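Local atomic coordinates of L-serine ammonia-lyase (Rhizomucor miehei CAU432, PDB entry 5C3U), a protein that belongs to the pyridoxal-phosphate-dependent enzymes and holds pyridoxal-5'-phosphate in a pocket of its alpha/beta fold. Residues 35-40 with 304-309; 57-62 with 142-147; 70-75 with 95-100. All coordinates share one frame; numbering follows the deposited sequence. Where two conformers were deposited one is given.

Interaction 1. Residues 35-40 with 304-309; sequences ECNVFL and AKDVVV
Asn37 to Leu40 pair with Asp306 to Val309 as parallel strands, their short axes 4.7 Å apart at closest approach and their N-to-C directions 25° apart. Four backbone hydrogen bonds fix the register. Asn37 N donates to Lys305 O at 3.0 Å, the most bent of the set; Val307 N to Asn37 O at 2.7 Å, Phe39 N to Val307 O at 2.8 Å and Val309 N to Phe39 O are all nearly straight. Asn37 and Phe39 thus spend both N-H and C=O on this partner, and Val307 likewise uses both toward 37-40, whereas Asp306 bonds to Ala173, and Val308 to Ala174 and Ile176, on the other side. The pair forms part of the six-stranded mixed sheet of this pyridoxal-phosphate enzyme: strand 306-311 lies between 37-42 and 174-178, so residues more than 260 positions apart become neighbours.

Asn37, Phe39, Asp306 and Val308 share one face. Asn37 and Asp306 lie side by side, with Asp306 OD2 3.2 Å from Asn37 CB. Phe39 CG stands beside its own backbone N (chi1 -67°), and from there the ring presents CE1 to Asp306 OD2 at 3.5 Å. The oxygen sits in the ring plane, at the edge, and the carboxylate is turned 85° against the ring, an approach that would bring its negative charge to the weakly positive C-H rim.

Apolar contacts fill the other face. Leu40 CD2 reaches Val309 CB at 3.8 Å, the two side chains pointing the same way, and Leu286 of helix 280-290 packs on both. Val38 CG2 meets Val307 CG1 at 3.6 Å, although Val307 has a second conformer, which makes that distance less certain.

Interaction 2. Residues 57-62 with 142-147; sequences GAFCYQ and IYVPSS. With PLP (pyridoxal-5'-phosphate), chain B.
Phe59 of helix 52-67 packs on Ile142 to Pro145, where strand 141-143, an outermost strand of the four-stranded parallel sheet, gives way to the loop that carries Ser147 into the pyridoxal-5'-phosphate pocket. This is a helix-on-sheet contact of an alpha/beta domain. No hydrogen bond crosses between the two segments; the ring of Phe59 does nearly all the work. Its CG lies anti to the backbone N (chi1 180°), and the outer ring atoms reach four consecutive residues. Ile142 meets the ring tip to tip, CG1 standing near the ring plane at the edge, 3.9 Å from CE2. Val144 slides past in the opposite direction, with CG1 3.9 Å from CD2 and CG2 3.8 Å from CE2. The carbonyl Tyr143 O approaches CZ obliquely at 3.6 Å.

Pro145 supplies a CH-pi contact over one face: its CD is 4.2 Å from the ring centroid and 24° off the normal, displaced toward the CZ and CE1 rim, and the two side chains cross at about a right angle. His149 also meets the ring, edge-to-face.

Beyond Pro145 the loop turns polar. Pyridoxal-5'-phosphate is also hydrogen-bonded to Asn80 ND2 and to the backbone N of Gly180, Gly181, Gly182 and Leu184; the three glycines are consistent with the glycine-rich phosphate loop of this family. Ser147 OG donates to O3P of pyridoxal-5'-phosphate at 2.7 Å, and that same OG accepts the hydroxyl of Ser146, OG to OG 2.9 Å.

Interaction 3. Residues 70-75 with 95-100; sequences NIQFVC and EAIIVV
Phe73 N donates to Glu95 O at 2.8 Å, the first of four backbone hydrogen bonds that join strand 72-75 to strand 95-100 in parallel, with N-to-C directions 16° apart. Ile97 N follows, giving a nearly straight bond to Phe73 O at 2.8 Å; Cys75 N then donates to Ile97 O at 3.0 Å, and Val99 N to Cys75 O at 2.9 Å. Both the N-H and the C=O of Phe73, Cys75 and Ile97 are therefore satisfied across this contact. The residues in between turn the other way: Gln72 and Val74 bond to strand 141-143 and its flanks through Asn140, Ile142 and Val144, while Ala96 bonds to His118. The two strands with helix 79-92 between them make a beta-alpha-beta unit, and each is hydrogen-bonded on both edges within the four-stranded parallel sheet.

At the start of the pairing, Ile71 O and Glu95 N are 3.8 Å apart. A water takes the N-H of Glu95 at 3.0 Å and donates to Ile71 O, bridging the gap, though that second distance is short enough for the exact position of the water to be doubtful.

Side chains follow the register. On the face of Gln72, Val74, Glu95 and Ile97, Ile97 sends CD1 to Val74 CG2 at 4.0 Å, and the same methyl meets Gln72 CB at 3.9 Å; Gln72 and Glu95 lie side by side there. On the face of Phe73, Cys75, Ala96 and Ile98, Ile98 CD1 touches Cys75 CB at 3.9 Å, next to helix 79-92. Because Phe73, Cys75 and Ile97 have both backbone polar groups paired between the strands, the buried pairs Val74 with Ile97 and Cys75 with Ile98 can meet through apolar atoms without stranding those groups.

Interactions 2 and 3 belong to one unit: their centres lie 11 Å apart, and strands 141-143 and 72-75 are neighbours in the same parallel sheet. They meet directly where Ile142 N approaches Gln72 O at 2.8 Å and Ile142 O approaches Val74 N at 2.9 Å, both probable hydrogen bonds. Interaction 1 sits in the other sheet, its centre 32 Å from that of interaction 2 and 40 Å from that of interaction 3, on the opposite side of the chain's centre. Pyridoxal-5'-phosphate lies in between: Ser147 of interaction 2 binds it, while the side chains of Val309 and Cys75 stand about 10 Å and 11 Å away.

Interaction 1. Residues 35-40 with 304-309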
loop_
_atom_site.group_PDB
_atom_site.type_symbol
_atom_site.label_atom_id
_atom_site.label_comp_id
_atom_site.label_asym_id
_atom_site.label_seq_id
_atom_site.Cartn_x
_atom_site.Cartn_y
_atom_site.Cartn_z
ATOM N N GLU A 35 -23.274 11.760 1.336
ATOM C CA GLU A 35 -24.577 11.088 1.295
ATOM C C GLU A 35 -24.386 9.595 1.011
ATOM O O GLU A 35 -25.097 8.989 0.197
ATOM C CB GLU A 35 -25.507 11.746 0.267
ATOM N N CYS A 36 -23.406 9.019 1.702
ATOM C CA CYS A 36 -23.007 7.631 1.518
ATOM C C CYS A 36 -22.145 7.223 2.705
ATOM O O CYS A 36 -21.327 8.012 3.145
ATOM C CB CYS A 36 -22.179 7.507 0.244
ATOM S SG CYS A 36 -21.619 5.827 -0.049
ATOM N N ASN A 37 -22.305 6.001 3.203
ATOM C CA ASN A 37 -21.501 5.537 4.338
ATOM C C ASN A 37 -20.046 5.272 3.954
ATOM O O ASN A 37 -19.772 4.424 3.106
ATOM C CB ASN A 37 -22.079 4.276 4.943
ATOM C CG ASN A 37 -23.347 4.531 5.705
ATOM O OD1 ASN A 37 -23.324 5.080 6.804
ATOM N ND2 ASN A 37 -24.461 4.120 5.132
ATOM N N VAL A 38 -19.132 5.979 4.610
ATOM C CA VAL A 38 -17.703 5.839 4.356
ATOM C C VAL A 38 -17.053 5.140 5.538
ATOM O O VAL A 38 -17.173 5.596 6.691
ATOM C CB VAL A 38 -17.048 7.218 4.087
ATOM C CG1 VAL A 38 -15.533 7.100 3.920
ATOM C CG2 VAL A 38 -17.667 7.848 2.846
ATOM N N PHE A 39 -16.384 4.020 5.243
ATOM C CA PHE A 39 -15.643 3.276 6.248
ATOM C C PHE A 39 -14.163 3.302 5.894
ATOM O O PHE A 39 -13.799 3.212 4.719
ATOM C CB PHE A 39 -16.108 1.833 6.309
ATOM C CG PHE A 39 -17.507 1.672 6.821
ATOM C CD1 PHE A 39 -18.581 1.603 5.933
ATOM C CD2 PHE A 39 -17.747 1.590 8.190
ATOM C CE1 PHE A 39 -19.876 1.452 6.417
ATOM C CE2 PHE A 39 -19.035 1.426 8.675
ATOM C CZ PHE A 39 -20.097 1.365 7.785
ATOM N N LEU A 40 -13.324 3.401 6.911
ATOM C CA LEU A 40 -11.888 3.495 6.704
ATOM C C LEU A 40 -11.212 2.285 7.331
ATOM O O LEU A 40 -11.331 2.061 8.541
ATOM C CB LEU A 40 -11.360 4.786 7.334
ATOM C CG LEU A 40 -12.053 6.082 6.904
ATOM C CD1 LEU A 40 -11.515 7.242 7.721
ATOM C CD2 LEU A 40 -11.898 6.332 5.412
ATOM N N ALA A 304 -27.880 4.466 1.717
ATOM C CA ALA A 304 -28.109 3.031 1.896
ATOM C C ALA A 304 -26.893 2.196 1.474
ATOM O O ALA A 304 -26.904 0.968 1.589
ATOM C CB ALA A 304 -29.334 2.602 1.101
ATOM N N LYS A 305 -25.847 2.857 0.984
ATOM C CA LYS A 305 -24.685 2.144 0.445
ATOM C C LYS A 305 -23.400 2.464 1.199
ATOM O O LYS A 305 -23.306 3.503 1.861
ATOM C CB LYS A 305 -24.533 2.420 -1.049
ATOM C CG LYS A 305 -25.617 1.743 -1.877
ATOM C CD LYS A 305 -25.588 2.187 -3.325
ATOM C CE LYS A 305 -26.531 1.338 -4.162
ATOM N NZ LYS A 305 -26.772 1.948 -5.502
ATOM N N ASP A 306 -22.431 1.553 1.099
ATOM C CA ASP A 306 -21.171 1.629 1.846
ATOM C C ASP A 306 -19.986 1.739 0.880
ATOM O O ASP A 306 -19.957 1.049 -0.144
ATOM C CB ASP A 306 -20.987 0.361 2.694
ATOM C CG ASP A 306 -22.040 0.207 3.808
ATOM O OD1 ASP A 306 -22.257 -0.942 4.260
ATOM O OD2 ASP A 306 -22.641 1.210 4.251
ATOM N N VAL A 307 -19.037 2.629 1.191
ATOM C CA VAL A 307 -17.752 2.632 0.488
ATOM C C VAL A 307 -16.650 2.427 1.515
ATOM O O VAL A 307 -16.702 2.970 2.624
ATOM C CB VAL A 307 -17.514 3.897 -0.379
ATOM C CG1 VAL A 307 -17.438 5.156 0.468
ATOM C CG2 VAL A 307 -16.250 3.745 -1.220
ATOM N N VAL A 308 -15.668 1.591 1.155
ATOM C CA VAL A 308 -14.555 1.267 2.059
ATOM C C VAL A 308 -13.265 1.848 1.470
ATOM O O VAL A 308 -12.970 1.627 0.306
ATOM C CB VAL A 308 -14.364 -0.265 2.227
ATOM C CG1 VAL A 308 -13.101 -0.573 3.033
ATOM C CG2 VAL A 308 -15.566 -0.905 2.908
ATOM N N VAL A 309 -12.521 2.608 2.266
ATOM C CA VAL A 309 -11.238 3.159 1.790
ATOM C C VAL A 309 -10.144 2.420 2.529
ATOM O O VAL A 309 -10.154 2.400 3.768
ATOM C CB VAL A 309 -11.125 4.673 2.075
ATOM C CG1 VAL A 309 -9.798 5.235 1.557
ATOM C CG2 VAL A 309 -12.306 5.414 1.470
#

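Interaction 2. Residues 57-62 with 142-147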
loop_
_atom_site.group_PDB
_atom_site.type_symbol
_atom_site.label_atom_id
_atom_site.label_comp_id
_atom_site.label_asym_id
_atom_site.label_seq_id
_atom_site.Cartn_x
_atom_site.Cartn_y
_atom_site.Cartn_z
ATOM N N GLY A 57 4.685 -9.782 5.641
ATOM C CA GLY A 57 4.585 -10.743 6.750
ATOM C C GLY A 57 4.400 -12.170 6.269
ATOM O O GLY A 57 5.076 -13.076 6.744
ATOM N N ALA A 58 3.506 -12.365 5.294
ATOM C CA ALA A 58 3.234 -13.692 4.766
ATOM C C ALA A 58 4.442 -14.274 4.038
ATOM O O ALA A 58 4.740 -15.471 4.179
ATOM C CB ALA A 58 2.046 -13.638 3.820
ATOM N N PHE A 59 5.096 -13.440 3.216
ATOM C CA PHE A 59 6.282 -13.848 2.471
ATOM C C PHE A 59 7.397 -14.253 3.445
ATOM O O PHE A 59 7.994 -15.344 3.304
ATOM C CB PHE A 59 6.741 -12.708 1.561
ATOM C CG PHE A 59 7.966 -13.029 0.745
ATOM C CD1 PHE A 59 7.848 -13.468 -0.572
ATOM C CD2 PHE A 59 9.229 -12.863 1.280
ATOM C CE1 PHE A 59 8.996 -13.742 -1.329
ATOM C CE2 PHE A 59 10.377 -13.149 0.541
ATOM C CZ PHE A 59 10.246 -13.587 -0.772
ATOM N N CYS A 60 7.665 -13.384 4.417
ATOM C CA CYS A 60 8.761 -13.633 5.363
ATOM C C CYS A 60 8.543 -14.870 6.232
ATOM O O CYS A 60 9.477 -15.680 6.432
ATOM C CB CYS A 60 9.023 -12.415 6.220
ATOM S SG CYS A 60 9.753 -11.060 5.285
ATOM N N TYR A 61 7.308 -15.020 6.725
ATOM C CA TYR A 61 6.907 -16.173 7.539
ATOM C C TYR A 61 7.124 -17.480 6.781
ATOM O O TYR A 61 7.755 -18.404 7.295
ATOM C CB TYR A 61 5.446 -16.033 8.003
ATOM C CG TYR A 61 5.058 -17.043 9.068
ATOM C CD1 TYR A 61 4.512 -18.282 8.723
ATOM C CD2 TYR A 61 5.315 -16.785 10.409
ATOM C CE1 TYR A 61 4.205 -19.221 9.700
ATOM C CE2 TYR A 61 5.000 -17.706 11.395
ATOM C CZ TYR A 61 4.443 -18.916 11.040
ATOM O OH TYR A 61 4.125 -19.810 12.043
ATOM N N GLN A 62 6.628 -17.541 5.543
ATOM C CA GLN A 62 6.788 -18.701 4.700
ATOM C C GLN A 62 8.248 -18.979 4.345
ATOM O O GLN A 62 8.670 -20.153 4.305
ATOM C CB GLN A 62 5.914 -18.589 3.436
ATOM C CG GLN A 62 5.834 -19.884 2.623
ATOM C CD GLN A 62 5.456 -21.098 3.468
ATOM O OE1 GLN A 62 4.427 -21.112 4.132
ATOM N NE2 GLN A 62 6.286 -22.126 3.431
ATOM N N ILE A 142 17.635 -14.065 0.644
ATOM C CA ILE A 142 16.382 -14.067 -0.085
ATOM C C ILE A 142 15.959 -12.612 -0.250
ATOM O O ILE A 142 15.824 -11.893 0.741
ATOM C CB ILE A 142 15.286 -14.897 0.639
ATOM C CG1 ILE A 142 13.912 -14.669 0.042
ATOM C CG2 ILE A 142 15.243 -14.575 2.110
ATOM C CD1 ILE A 142 13.743 -15.284 -1.331
ATOM N N TYR A 143 15.800 -12.196 -1.503
ATOM C CA TYR A 143 15.314 -10.855 -1.792
ATOM C C TYR A 143 13.803 -10.777 -1.547
ATOM O O TYR A 143 13.046 -11.662 -1.949
ATOM C CB TYR A 143 15.647 -10.382 -3.222
ATOM C CG TYR A 143 15.434 -8.901 -3.289
ATOM C CD1 TYR A 143 16.391 -8.037 -2.748
ATOM C CD2 TYR A 143 14.217 -8.361 -3.737
ATOM C CE1 TYR A 143 16.198 -6.675 -2.724
ATOM C CE2 TYR A 143 14.012 -6.976 -3.725
ATOM C CZ TYR A 143 15.007 -6.150 -3.197
ATOM O OH TYR A 143 14.843 -4.779 -3.134
ATOM N N VAL A 144 13.373 -9.711 -0.868
ATOM C CA VAL A 144 11.953 -9.516 -0.563
ATOM C C VAL A 144 11.386 -8.437 -1.471
ATOM O O VAL A 144 11.711 -7.255 -1.321
ATOM C CB VAL A 144 11.719 -9.120 0.908
ATOM C CG1 VAL A 144 10.217 -9.047 1.196
ATOM C CG2 VAL A 144 12.360 -10.134 1.835
ATOM N N PRO A 145 10.571 -8.837 -2.457
ATOM C CA PRO A 145 10.032 -7.794 -3.322
ATOM C C PRO A 145 8.900 -7.032 -2.611
ATOM O O PRO A 145 8.423 -7.482 -1.580
ATOM C CB PRO A 145 9.500 -8.578 -4.524
ATOM C CG PRO A 145 9.237 -9.958 -4.017
ATOM C CD PRO A 145 9.961 -10.155 -2.694
ATOM N N SER A 146 8.480 -5.891 -3.151
ATOM C CA SER A 146 7.433 -5.124 -2.485
ATOM C C SER A 146 6.026 -5.625 -2.856
ATOM O O SER A 146 5.092 -5.468 -2.076
ATOM C CB SER A 146 7.580 -3.635 -2.832
ATOM O OG SER A 146 7.348 -3.446 -4.228
ATOM N N SER A 147 5.866 -6.196 -4.056
ATOM C CA SER A 147 4.530 -6.364 -4.636
ATOM C C SER A 147 4.309 -7.660 -5.422
ATOM O O SER A 147 3.271 -8.293 -5.270
ATOM C CB SER A 147 4.213 -5.178 -5.585
ATOM O OG SER A 147 4.563 -3.930 -5.003
HETATM N N1 PLP B . 0.184 2.446 0.174
HETATM C C2 PLP B . 1.226 2.227 0.996
HETATM C C2A PLP B . 1.515 3.124 2.175
HETATM C C3 PLP B . 2.114 1.094 0.730
HETATM O O3 PLP B . 3.181 0.843 1.552
HETATM C C4 PLP B . 1.780 0.235 -0.427
HETATM C C4A PLP B . 2.618 -0.938 -0.722
HETATM C C5 PLP B . 0.604 0.571 -1.270
HETATM C C6 PLP B . -0.148 1.690 -0.897
HETATM C C5A PLP B . 0.202 -0.263 -2.488
HETATM O O4P PLP B . 1.345 -0.975 -2.947
HETATM P P PLP B . 1.415 -2.128 -4.082
HETATM O O1P PLP B . 1.135 -3.438 -3.432
HETATM O O2P PLP B . 0.453 -1.762 -5.226
HETATM O O3P PLP B . 2.835 -1.943 -4.488
#

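Interaction 3. Residues 70-75 with 95-100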
loop_
_atom_site.group_PDB
_atom_site.type_symbol
_atom_site.label_atom_id
_atom_site.label_comp_id
_atom_site.label_asym_id
_atom_site.label_seq_id
_atom_site.Cartn_x
_atom_site.Cartn_y
_atom_site.Cartn_z
ATOM N N ASN A 70 18.659 -19.515 9.262
ATOM C CA ASN A 70 20.022 -19.121 8.865
ATOM C C ASN A 70 20.063 -18.268 7.606
ATOM O O ASN A 70 21.141 -17.921 7.106
ATOM C CB ASN A 70 20.901 -20.368 8.676
ATOM C CG ASN A 70 21.193 -21.069 9.981
ATOM O OD1 ASN A 70 21.340 -20.421 11.013
ATOM N ND2 ASN A 70 21.265 -22.401 9.945
ATOM N N ILE A 71 18.886 -17.938 7.084
ATOM C CA ILE A 71 18.796 -17.111 5.887
ATOM C C ILE A 71 19.065 -15.653 6.220
ATOM O O ILE A 71 19.142 -15.267 7.390
ATOM C CB ILE A 71 17.411 -17.228 5.229
ATOM C CG1 ILE A 71 16.305 -16.881 6.254
ATOM C CG2 ILE A 71 17.246 -18.615 4.621
ATOM C CD1 ILE A 71 14.942 -16.648 5.636
ATOM N N GLN A 72 19.238 -14.843 5.179
ATOM C CA GLN A 72 19.284 -13.399 5.347
ATOM C C GLN A 72 18.167 -12.857 4.496
ATOM O O GLN A 72 18.044 -13.258 3.336
ATOM C CB GLN A 72 20.612 -12.809 4.856
ATOM C CG GLN A 72 21.854 -13.338 5.561
ATOM C CD GLN A 72 22.435 -14.554 4.865
ATOM O OE1 GLN A 72 22.482 -14.611 3.636
ATOM N NE2 GLN A 72 22.876 -15.538 5.648
ATOM N N PHE A 73 17.333 -11.969 5.046
ATOM C CA PHE A 73 16.402 -11.271 4.163
ATOM C C PHE A 73 17.124 -10.047 3.613
ATOM O O PHE A 73 17.853 -9.401 4.335
ATOM C CB PHE A 73 15.149 -10.810 4.914
ATOM C CG PHE A 73 14.179 -11.914 5.247
ATOM C CD1 PHE A 73 13.550 -12.637 4.233
ATOM C CD2 PHE A 73 13.829 -12.174 6.554
ATOM C CE1 PHE A 73 12.628 -13.638 4.537
ATOM C CE2 PHE A 73 12.906 -13.178 6.866
ATOM C CZ PHE A 73 12.317 -13.913 5.853
ATOM N N VAL A 74 16.930 -9.741 2.338
ATOM C CA VAL A 74 17.584 -8.585 1.721
ATOM C C VAL A 74 16.470 -7.749 1.105
ATOM O O VAL A 74 15.587 -8.284 0.417
ATOM C CB VAL A 74 18.595 -9.028 0.627
ATOM C CG1 VAL A 74 19.250 -7.817 -0.039
ATOM C CG2 VAL A 74 19.656 -9.958 1.231
ATOM N N CYS A 75 16.493 -6.441 1.336
ATOM C CA CYS A 75 15.444 -5.598 0.783
ATOM C C CYS A 75 15.890 -4.164 0.592
ATOM O O CYS A 75 16.493 -3.583 1.491
ATOM C CB CYS A 75 14.194 -5.649 1.679
ATOM S SG CYS A 75 12.725 -4.936 0.900
ATOM N N GLU A 95 18.558 -12.739 10.186
ATOM C CA GLU A 95 19.328 -11.585 9.691
ATOM C C GLU A 95 18.615 -10.802 8.582
ATOM O O GLU A 95 18.016 -11.386 7.677
ATOM C CB GLU A 95 20.672 -12.081 9.155
ATOM C CG GLU A 95 21.830 -11.111 9.266
ATOM C CD GLU A 95 23.118 -11.823 9.653
ATOM O OE1 GLU A 95 23.472 -12.834 9.001
ATOM O OE2 GLU A 95 23.769 -11.387 10.627
ATOM N N ALA A 96 18.697 -9.478 8.632
ATOM C CA ALA A 96 18.148 -8.665 7.531
ATOM C C ALA A 96 19.199 -7.660 7.070
ATOM O O ALA A 96 19.918 -7.054 7.893
ATOM C CB ALA A 96 16.868 -7.953 7.948
ATOM N N ILE A 97 19.329 -7.546 5.756
ATOM C CA ILE A 97 20.204 -6.573 5.126
ATOM C C ILE A 97 19.275 -5.597 4.392
ATOM O O ILE A 97 18.572 -5.982 3.441
ATOM C CB ILE A 97 21.187 -7.249 4.119
ATOM C CG1 ILE A 97 22.091 -8.262 4.838
ATOM C CG2 ILE A 97 21.993 -6.201 3.354
ATOM C CD1 ILE A 97 22.456 -9.461 3.983
ATOM N N ILE A 98 19.303 -4.340 4.811
ATOM C CA ILE A 98 18.349 -3.365 4.316
ATOM C C ILE A 98 19.071 -2.195 3.636
ATOM O O ILE A 98 19.967 -1.614 4.228
ATOM C CB ILE A 98 17.453 -2.838 5.470
ATOM C CG1 ILE A 98 16.623 -3.976 6.086
ATOM C CG2 ILE A 98 16.578 -1.683 4.988
ATOM C CD1 ILE A 98 15.738 -4.735 5.108
ATOM N N VAL A 99 18.691 -1.872 2.399
ATOM C CA VAL A 99 19.252 -0.689 1.723
ATOM C C VAL A 99 18.184 0.411 1.597
ATOM O O VAL A 99 17.043 0.161 1.142
ATOM C CB VAL A 99 19.815 -1.045 0.317
ATOM C CG1 VAL A 99 20.479 0.164 -0.345
ATOM C CG2 VAL A 99 20.815 -2.188 0.431
ATOM N N VAL A 100 18.563 1.638 1.943
ATOM C CA VAL A 100 17.647 2.778 1.778
ATOM C C VAL A 100 18.416 3.901 1.058
ATOM O O VAL A 100 19.655 3.890 1.093
ATOM C CB VAL A 100 17.086 3.249 3.128
ATOM C CG1 VAL A 100 16.422 2.089 3.902
ATOM C CG2 VAL A 100 18.175 3.901 3.971
HETATM O O HOH W 1 19.843 -15.418 9.816
#